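PDB 1XJU: lysozyme from Enterobacteria phage P1, which degrades host peptidoglycan as a lysozyme once released from the inner membrane into the periplasm, bringing on the lysis that frees mature phage particles. Local coordinates for residues L58-C63 with A80-A85; D72-A77 with G116-M121. All coordinates share one frame; numbering follows the deposited sequence.

Contact 1. Residues L58-C63 with A80-A85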
loop_
_atom_site.group_PDB
_atom_site.type_symbol
_atom_site.label_atom_id
_atom_site.label_comp_id
_atom_site.label_asym_id
_atom_site.label_seq_id
_atom_site.Cartn_x
_atom_site.Cartn_y
_atom_site.Cartn_z
ATOM N N LEU A 58 8.100 7.314 5.429
ATOM C CA LEU A 58 8.588 6.781 6.687
ATOM C C LEU A 58 7.558 6.031 7.429
ATOM O O LEU A 58 7.877 4.950 7.971
ATOM C CB LEU A 58 9.155 7.926 7.578
ATOM C CG LEU A 58 9.876 7.498 8.873
ATOM C CD1 LEU A 58 11.066 6.628 8.534
ATOM C CD2 LEU A 58 10.348 8.705 9.646
ATOM N N ILE A 59 6.348 6.530 7.492
ATOM C CA ILE A 59 5.274 5.886 8.142
ATOM C C ILE A 59 4.931 4.560 7.474
ATOM O O ILE A 59 4.666 3.555 8.150
ATOM C CB ILE A 59 4.009 6.804 8.228
ATOM C CG1 ILE A 59 4.242 7.948 9.202
ATOM C CG2 ILE A 59 2.822 6.043 8.700
ATOM C CD1 ILE A 59 3.221 9.041 9.095
ATOM N N ALA A 60 4.986 4.519 6.160
ATOM C CA ALA A 60 4.789 3.281 5.419
ATOM C C ALA A 60 5.850 2.257 5.740
ATOM O O ALA A 60 5.544 1.080 5.974
ATOM C CB ALA A 60 4.713 3.594 3.931
ATOM N N GLU A 61 7.107 2.651 5.759
ATOM C CA GLU A 61 8.198 1.753 6.113
ATOM C C GLU A 61 7.998 1.244 7.508
ATOM O O GLU A 61 8.231 0.051 7.771
ATOM C CB GLU A 61 9.563 2.463 5.971
ATOM C CG GLU A 61 9.927 2.745 4.558
ATOM C CD GLU A 61 11.393 3.007 4.269
ATOM O OE1 GLU A 61 11.677 3.417 3.132
ATOM O OE2 GLU A 61 12.263 2.704 5.111
ATOM N N ARG A 62 7.583 2.115 8.434
ATOM C CA ARG A 62 7.340 1.695 9.809
ATOM C C ARG A 62 6.202 0.694 9.900
ATOM O O ARG A 62 6.302 -0.284 10.675
ATOM C CB ARG A 62 7.050 2.893 10.711
ATOM C CG ARG A 62 6.881 2.495 12.131
ATOM C CD ARG A 62 6.950 3.664 13.107
ATOM N NE ARG A 62 7.058 3.105 14.476
ATOM C CZ ARG A 62 6.069 2.592 15.155
ATOM N NH1 ARG A 62 6.313 2.047 16.341
ATOM N NH2 ARG A 62 4.825 2.627 14.699
ATOM N N CYS A 63 5.159 0.883 9.119
ATOM C CA CYS A 63 4.093 -0.093 9.037
ATOM C C CYS A 63 4.651 -1.477 8.682
ATOM O O CYS A 63 4.341 -2.499 9.325
ATOM C CB CYS A 63 3.126 0.352 7.949
ATOM S SG CYS A 63 1.893 -0.932 7.499
ATOM N N ALA A 80 8.375 -2.981 -2.263
ATOM C CA ALA A 80 7.034 -3.167 -2.796
ATOM C C ALA A 80 5.986 -3.016 -1.728
ATOM O O ALA A 80 4.936 -2.369 -1.946
ATOM C CB ALA A 80 6.945 -4.508 -3.469
ATOM N N MET A 81 6.228 -3.600 -0.560
ATOM C CA MET A 81 5.259 -3.529 0.525
ATOM C C MET A 81 5.127 -2.106 1.061
ATOM O O MET A 81 4.036 -1.650 1.421
ATOM C CB MET A 81 5.662 -4.497 1.650
ATOM C CG MET A 81 5.465 -5.963 1.251
ATOM S SD MET A 81 3.727 -6.424 0.971
ATOM C CE MET A 81 3.065 -6.303 2.658
ATOM N N THR A 82 6.223 -1.370 1.105
ATOM C CA THR A 82 6.201 0.018 1.523
ATOM C C THR A 82 5.353 0.824 0.555
ATOM O O THR A 82 4.544 1.652 0.966
ATOM C CB THR A 82 7.616 0.608 1.606
ATOM O OG1 THR A 82 8.325 -0.010 2.707
ATOM C CG2 THR A 82 7.587 2.117 1.870
ATOM N N SER A 83 5.543 0.628 -0.733
ATOM C CA SER A 83 4.715 1.280 -1.752
ATOM C C SER A 83 3.246 1.001 -1.492
ATOM O O SER A 83 2.428 1.938 -1.515
ATOM C CB SER A 83 5.140 0.769 -3.126
ATOM O OG SER A 83 4.247 1.219 -4.147
ATOM N N ALA A 84 2.859 -0.252 -1.244
ATOM C CA ALA A 84 1.474 -0.587 -0.997
ATOM C C ALA A 84 0.972 0.106 0.260
ATOM O O ALA A 84 -0.163 0.634 0.272
ATOM C CB ALA A 84 1.319 -2.099 -0.887
ATOM N N ALA A 85 1.761 0.124 1.313
ATOM C CA ALA A 85 1.362 0.758 2.561
ATOM C C ALA A 85 1.221 2.278 2.366
ATOM O O ALA A 85 0.337 2.895 2.950
ATOM C CB ALA A 85 2.333 0.437 3.661
#
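Two first torsions set the meeting of Glu61 and Thr82: CG of Glu61 stands anti to its own carbonyl carbon (chi1 -69°), while CG2 of Thr82 lies anti to the backbone N. The two side chains cross obliquely, and Glu61 CG rests 3.6 Å from Thr82 CG2. Only the aliphatic base of the glutamate is used here. Beyond CG the chain runs extended to a carboxylate held by Thr2 and by the backbone N of Arg1, and Thr82 OG1 is taken up by the carbonyl of Phe78 in its own helix.

Beside this pair the surface is built from small groups. Ala60 CB sits 3.5 Å from Thr82 O and 4.0 Å from Ala85 CB, so one methyl touches a backbone carbonyl and, with Thr82 CG2 also near, two side chains of the other helix. Cys63 SG adds a looser contact, 4.1 Å from Ala85 CB, and is itself tied to Cys90 by a disulfide. With alanine on both sides, the axes of the two segments come to 8.1 Å at an angle of 118°, a worked example of small residues permitting close helix packing. Helix 46-67 here meets helix 75-88 inside the phage lysozyme fold; the long helix probably corresponds to the one that links the two lobes in T4 lysozyme, another member of glycosyl hydrolase family 24.

Contact 2. Residues D72-A77 with G116-M121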
loop_
_atom_site.group_PDB
_atom_site.type_symbol
_atom_site.label_atom_id
_atom_site.label_comp_id
_atom_site.label_asym_id
_atom_site.label_seq_id
_atom_site.Cartn_x
_atom_site.Cartn_y
_atom_site.Cartn_z
ATOM N N ASP A 72 13.096 -8.413 8.145
ATOM C CA ASP A 72 13.472 -9.732 7.661
ATOM C C ASP A 72 13.305 -9.938 6.167
ATOM O O ASP A 72 13.751 -10.947 5.625
ATOM C CB ASP A 72 12.703 -10.820 8.380
ATOM C CG ASP A 72 12.924 -10.836 9.841
ATOM O OD1 ASP A 72 14.051 -10.492 10.275
ATOM O OD2 ASP A 72 11.950 -11.181 10.583
ATOM N N MET A 73 12.663 -8.994 5.487
ATOM C CA MET A 73 12.444 -9.084 4.032
ATOM C C MET A 73 13.671 -8.690 3.282
ATOM O O MET A 73 14.406 -7.835 3.756
ATOM C CB MET A 73 11.335 -8.073 3.623
ATOM C CG MET A 73 10.004 -8.384 4.130
ATOM S SD MET A 73 8.839 -7.194 3.444
ATOM C CE MET A 73 7.428 -7.553 4.531
ATOM N N PRO A 74 13.848 -9.204 2.053
ATOM C CA PRO A 74 14.775 -8.584 1.127
ATOM C C PRO A 74 14.293 -7.217 0.702
ATOM O O PRO A 74 13.097 -6.893 0.862
ATOM C CB PRO A 74 14.768 -9.526 -0.075
ATOM C CG PRO A 74 13.962 -10.673 0.310
ATOM C CD PRO A 74 13.137 -10.356 1.488
ATOM N N ASP A 75 15.195 -6.411 0.176
ATOM C CA ASP A 75 14.860 -5.049 -0.219
ATOM C C ASP A 75 13.747 -4.961 -1.230
ATOM O O ASP A 75 12.930 -4.033 -1.119
ATOM C CB ASP A 75 16.080 -4.345 -0.805
ATOM C CG ASP A 75 17.049 -3.798 0.234
ATOM O OD1 ASP A 75 16.859 -3.850 1.459
ATOM O OD2 ASP A 75 18.105 -3.251 -0.161
ATOM N N ASN A 76 13.643 -5.841 -2.213
ATOM C CA ASN A 76 12.594 -5.682 -3.189
ATOM C C ASN A 76 11.210 -5.896 -2.577
ATOM O O ASN A 76 10.318 -5.045 -2.789
ATOM C CB ASN A 76 12.810 -6.642 -4.358
ATOM C CG ASN A 76 13.966 -6.272 -5.246
ATOM O OD1 ASN A 76 14.410 -5.109 -5.249
ATOM N ND2 ASN A 76 14.485 -7.254 -5.989
ATOM N N ALA A 77 11.034 -6.944 -1.793
ATOM C CA ALA A 77 9.765 -7.155 -1.136
ATOM C C ALA A 77 9.460 -6.004 -0.179
ATOM O O ALA A 77 8.316 -5.504 -0.095
ATOM C CB ALA A 77 9.738 -8.475 -0.420
ATOM N N GLY A 116 7.077 -15.064 7.171
ATOM C CA GLY A 116 8.290 -14.900 6.364
ATOM C C GLY A 116 8.175 -15.520 4.992
ATOM O O GLY A 116 9.190 -15.763 4.329
ATOM N N GLU A 117 6.944 -15.749 4.544
ATOM C CA GLU A 117 6.668 -16.382 3.259
ATOM C C GLU A 117 6.495 -15.321 2.195
ATOM O O GLU A 117 5.366 -14.969 1.834
ATOM C CB GLU A 117 5.436 -17.264 3.392
ATOM C CG GLU A 117 5.630 -18.467 4.320
ATOM C CD GLU A 117 6.505 -19.528 3.718
ATOM O OE1 GLU A 117 6.812 -19.495 2.494
ATOM O OE2 GLU A 117 6.857 -20.405 4.501
ATOM N N TRP A 118 7.600 -14.778 1.760
ATOM C CA TRP A 118 7.533 -13.552 1.000
ATOM C C TRP A 118 6.891 -13.767 -0.365
ATOM O O TRP A 118 6.154 -12.882 -0.835
ATOM C CB TRP A 118 8.891 -12.915 0.856
ATOM C CG TRP A 118 9.654 -12.819 2.111
ATOM C CD1 TRP A 118 10.966 -13.239 2.255
ATOM C CD2 TRP A 118 9.284 -12.257 3.389
ATOM N NE1 TRP A 118 11.384 -13.010 3.526
ATOM C CE2 TRP A 118 10.387 -12.400 4.246
ATOM C CE3 TRP A 118 8.134 -11.673 3.910
ATOM C CZ2 TRP A 118 10.357 -11.985 5.575
ATOM C CZ3 TRP A 118 8.122 -11.272 5.223
ATOM C CH2 TRP A 118 9.228 -11.379 6.039
ATOM N N VAL A 119 7.149 -14.875 -1.045
ATOM C CA VAL A 119 6.479 -15.121 -2.304
ATOM C C VAL A 119 4.952 -15.101 -2.141
ATOM O O VAL A 119 4.246 -14.427 -2.892
ATOM C CB VAL A 119 6.944 -16.446 -2.980
ATOM C CG1 VAL A 119 6.031 -16.806 -4.122
ATOM C CG2 VAL A 119 8.363 -16.284 -3.429
ATOM N N ASN A 120 4.464 -15.819 -1.151
ATOM C CA ASN A 120 3.031 -15.854 -0.968
ATOM C C ASN A 120 2.480 -14.456 -0.619
ATOM O O ASN A 120 1.387 -14.051 -1.074
ATOM C CB ASN A 120 2.627 -16.833 0.133
ATOM C CG ASN A 120 2.963 -18.268 -0.202
ATOM O OD1 ASN A 120 3.117 -18.616 -1.398
ATOM N ND2 ASN A 120 2.959 -19.147 0.830
ATOM N N MET A 121 3.207 -13.745 0.223
ATOM C CA MET A 121 2.878 -12.353 0.576
ATOM C C MET A 121 2.764 -11.503 -0.708
ATOM O O MET A 121 1.750 -10.824 -0.954
ATOM C CB MET A 121 3.900 -11.820 1.542
ATOM C CG MET A 121 3.653 -10.371 1.941
ATOM S SD MET A 121 5.105 -9.644 2.756
ATOM C CE MET A 121 6.252 -9.473 1.356
#
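Met73 lays its CG over the six-membered ring of Trp118, 3.6 Å from the ring centroid and 10° off the normal, a CH-pi contact. Pro74 CD covers the same face of the indole further along, 4.0 Å from the centroid of the five-membered ring. The opposite face is met from within the tryptophan's own segment, where Gly116 O stands 3.4 Å above the plane; the indole thus has Met73 and Pro74 over one face and a single backbone carbonyl, from just after helix 108-114, toward the rim of the other. Asp72 contributes its backbone O, 3.5 Å from Trp118 CZ2, and its CB beside the same atom, while its carboxylate forms a salt bridge with Arg69.

Past CG the Met73 chain is extended, and its sulfur lies obliquely to the indole in a Met-aromatic contact. The terminal methyl carries on to the second partner: Met73 CE lies 3.6 Å from Met121 SD, the two side chains crossing at about a right angle. Met121 bends at its last torsion (chi3 72°), which swings CE round to Ala77 CB, 4.0 Å away. Ile109 and Ala113 of helix 108-114 and Cys150 of helix 137-151 also touch Met121.

Both segments hold helix starts: Pro74 is the N-cap of helix 75-88 and Glu117 that of helix 118-123, following a Schellman motif at Gly116. CH-pi and Met-aromatic contacts to one tryptophan thus join the N-terminal ends of two helices within the phage lysozyme fold.

Read from the N terminus, the chain passes through 58-63 on helix 46-67, then 72-77, then 80-85, and finally 116-121, so the two contacts cross rather than nest. Contact 1 closes a short loop of 16 residues, folding helix 75-88 back onto the long helix before it. Contact 2 closes a wider one of 38 residues, running through the hairpin 95-98/103-106 and helix 108-114 before helix 118-123 returns to the start of helix 75-88. That helix serves both. Met81, which takes no part in the packing against 58-63, bridges them: its CG is 3.6 Å from Met121 CE, and it also packs on Ile64 of helix 46-67.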